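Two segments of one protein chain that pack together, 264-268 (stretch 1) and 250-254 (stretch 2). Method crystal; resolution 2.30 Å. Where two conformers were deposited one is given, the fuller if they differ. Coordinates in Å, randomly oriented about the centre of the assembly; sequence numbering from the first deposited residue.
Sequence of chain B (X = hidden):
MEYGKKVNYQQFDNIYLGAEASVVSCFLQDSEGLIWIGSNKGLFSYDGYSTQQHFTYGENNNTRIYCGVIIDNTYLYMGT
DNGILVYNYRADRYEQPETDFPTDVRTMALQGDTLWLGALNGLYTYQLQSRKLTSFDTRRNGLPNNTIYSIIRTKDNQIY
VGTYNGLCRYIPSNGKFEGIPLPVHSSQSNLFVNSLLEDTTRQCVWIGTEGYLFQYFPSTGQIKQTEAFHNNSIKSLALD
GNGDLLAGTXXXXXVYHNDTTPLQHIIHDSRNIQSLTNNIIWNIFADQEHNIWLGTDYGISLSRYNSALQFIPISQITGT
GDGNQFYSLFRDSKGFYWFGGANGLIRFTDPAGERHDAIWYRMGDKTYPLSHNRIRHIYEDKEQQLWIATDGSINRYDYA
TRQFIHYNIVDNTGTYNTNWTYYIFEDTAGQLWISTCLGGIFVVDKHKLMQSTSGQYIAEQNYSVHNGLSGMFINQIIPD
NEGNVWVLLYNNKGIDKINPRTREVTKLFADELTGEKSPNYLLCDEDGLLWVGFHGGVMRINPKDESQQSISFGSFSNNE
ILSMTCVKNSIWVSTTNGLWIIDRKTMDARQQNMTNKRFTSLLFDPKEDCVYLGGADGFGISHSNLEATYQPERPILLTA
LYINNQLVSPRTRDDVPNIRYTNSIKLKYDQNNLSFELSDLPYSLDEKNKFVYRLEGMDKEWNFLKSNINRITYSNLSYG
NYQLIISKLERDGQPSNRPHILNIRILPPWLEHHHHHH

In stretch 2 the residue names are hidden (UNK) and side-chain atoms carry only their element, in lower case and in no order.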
# COMPACT_ATOMS: atom_id res chain seq x y z
N GLN B 264 -32.62 1.81 -13.41
CA GLN B 264 -32.96 0.67 -14.24
C GLN B 264 -33.64 -0.33 -13.32
O GLN B 264 -33.21 -0.54 -12.19
CB GLN B 264 -31.73 -0.02 -14.82
CG GLN B 264 -30.46 0.77 -14.92
CD GLN B 264 -29.43 -0.07 -15.66
OE1 GLN B 264 -29.82 -1.06 -16.33
NE2 GLN B 264 -28.15 0.29 -15.55
N HIS B 265 -34.71 -0.93 -13.78
CA HIS B 265 -35.38 -1.93 -12.97
C HIS B 265 -35.45 -3.25 -13.76
O HIS B 265 -36.04 -3.32 -14.86
CB HIS B 265 -36.77 -1.43 -12.65
CG HIS B 265 -37.61 -2.39 -11.89
ND1 HIS B 265 -38.96 -2.51 -12.12
CD2 HIS B 265 -37.33 -3.25 -10.88
CE1 HIS B 265 -39.47 -3.41 -11.29
NE2 HIS B 265 -38.51 -3.86 -10.52
N ILE B 266 -34.87 -4.28 -13.15
CA ILE B 266 -34.71 -5.57 -13.78
C ILE B 266 -35.52 -6.67 -13.11
O ILE B 266 -35.35 -6.87 -11.92
CB ILE B 266 -33.21 -5.92 -13.89
CG1 ILE B 266 -32.55 -4.82 -14.73
CG2 ILE B 266 -33.07 -7.27 -14.53
CD1 ILE B 266 -31.65 -4.04 -13.99
N ILE B 267 -36.40 -7.33 -13.87
CA ILE B 267 -37.26 -8.38 -13.35
C ILE B 267 -37.21 -9.63 -14.22
O ILE B 267 -36.72 -9.57 -15.35
CB ILE B 267 -38.77 -8.02 -13.23
CG1 ILE B 267 -39.38 -7.75 -14.61
CG2 ILE B 267 -38.98 -6.90 -12.20
CD1 ILE B 267 -40.92 -7.48 -14.59
N HIS B 268 -37.73 -10.73 -13.66
CA HIS B 268 -37.79 -12.01 -14.29
C HIS B 268 -38.75 -11.98 -15.50
O HIS B 268 -39.74 -11.24 -15.52
CB HIS B 268 -38.24 -13.00 -13.23
CG HIS B 268 -38.52 -14.37 -13.75
ND1 HIS B 268 -37.52 -15.26 -14.12
CD2 HIS B 268 -39.69 -15.03 -13.93
CE1 HIS B 268 -38.07 -16.39 -14.53
NE2 HIS B 268 -39.38 -16.28 -14.42
N UNK B 250 -37.82 -7.58 -3.14
CA UNK B 250 -38.70 -8.65 -3.51
C UNK B 250 -39.42 -8.42 -4.81
O UNK B 250 -40.28 -9.22 -5.16
o UNK B 250 -39.78 -7.77 -0.50
o UNK B 250 -40.91 -7.02 -2.25
c UNK B 250 -39.71 -9.00 -2.42
c UNK B 250 -40.16 -7.84 -1.68
N UNK B 251 -39.06 -7.39 -5.56
CA UNK B 251 -39.66 -7.26 -6.91
C UNK B 251 -38.58 -6.86 -7.88
O UNK B 251 -38.71 -5.88 -8.65
c UNK B 251 -40.89 -6.33 -6.93
n UNK B 251 -42.02 -5.05 -8.76
c UNK B 251 -41.61 -6.29 -8.33
o UNK B 251 -41.81 -7.31 -9.00
N UNK B 252 -37.46 -7.60 -7.78
CA UNK B 252 -36.37 -7.50 -8.73
C UNK B 252 -35.27 -6.57 -8.27
O UNK B 252 -35.19 -6.19 -7.11
N UNK B 253 -34.44 -6.21 -9.23
CA UNK B 253 -33.23 -5.44 -9.06
C UNK B 253 -33.37 -3.99 -9.55
O UNK B 253 -33.89 -3.75 -10.63
c UNK B 253 -30.69 -5.49 -9.88
c UNK B 253 -29.85 -6.23 -10.87
c UNK B 253 -30.01 -5.42 -8.51
c UNK B 253 -32.08 -6.13 -9.87
N UNK B 254 -32.89 -3.05 -8.74
CA UNK B 254 -32.88 -1.65 -9.10
C UNK B 254 -31.44 -1.24 -9.10
O UNK B 254 -30.64 -1.72 -8.28
c UNK B 254 -37.31 -0.13 -9.04
c UNK B 254 -35.92 -0.00 -8.96
c UNK B 254 -37.91 -1.20 -8.37
c UNK B 254 -33.64 -0.79 -8.12
c UNK B 254 -35.77 -1.99 -7.62
o UNK B 254 -39.26 -1.47 -8.43
c UNK B 254 -35.13 -0.94 -8.23
c UNK B 254 -37.14 -2.11 -7.66

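Position 250 carries four side-chain atoms, two carbons and two oxygens, with both oxygens on the second carbon. This short carboxylate stays clear of stretch 1 and makes no contact with it, and one of its oxygens is hydrogen-bonded elsewhere in the structure. Two carbons ending in a carboxylate identify Asp250.

Position 251 has the same skeleton, two carbons, but the second bears one oxygen and one nitrogen, a carboxamide. The nitrogen lies 3.9 Å from CE1 of His265, and the oxygen is 4.3 Å from CG2 of Ile267. The stronger link comes from the backbone: NE2 of His265 donates a nearly linear hydrogen bond to the carbonyl O of position 251, at 2.8 Å. That bond would be open to any residue here, so the identification rests on the side-chain atoms, which make this Asn251.

Position 252 has no side-chain atoms, and its CA sits 3.4 Å from O of Ile266 in a CA-H...O contact. The backbone explains the absence. With phi/psi of 96/-164, a CB would be jammed against the carbonyl oxygen of Asn251; it would also point toward stretch 1 and lie 2.4 Å from O of Ile266 and 3.0 Å from CG2 of Ile267, both clashes. The residue is Gly252.

Position 253 shows four carbons, forked at the second, with no polar atom. Its CB lies 4.2 Å from CB of Ile266, and both side chains occupy the same buried face of the sheet. A fork at the second carbon rather than the first distinguishes leucine from isoleucine, and so this is Leu253, with chi1 t and chi2 p.

Position 254 has one carbon leading to a six-carbon ring that bears a single oxygen, the outline of a phenol. The ring lies against the imidazole of His265 in an offset stack, with centroids 4.1 Å apart and planes inclined by only 14°, and CD2 of His265 lies over one of its faces. The hydroxyl oxygen reaches over a face of the imidazole, 3.3 Å from NE2 of His265. The residue is Tyr254.

The two segments pair as antiparallel strands, their directions 165° apart. Ile266 and Leu253 form the hydrogen-bonded pair: N of Ile266 donates to O of Leu253 at 2.8 Å, and N of Leu253 donates to O of Ile266 at 2.9 Å, both close to linear. Next to it, His265 and Tyr254 form a non-hydrogen-bonded pair, where CA-H...O contacts bring CA of His265 to 3.3 Å from O of Leu253 and CA of Tyr254 to 3.3 Å from O of Gln264. The alternation of the strands places Ile266 and Leu253 on one face and the stacked aromatics on the other. His265 ties the arrangement together: its ring lies flat against Tyr254 while NE2, at the ring edge, reaches the carbonyl of Asn251, extending the contact beyond the paired residues.

Stretch 2 250-254: DNGLY
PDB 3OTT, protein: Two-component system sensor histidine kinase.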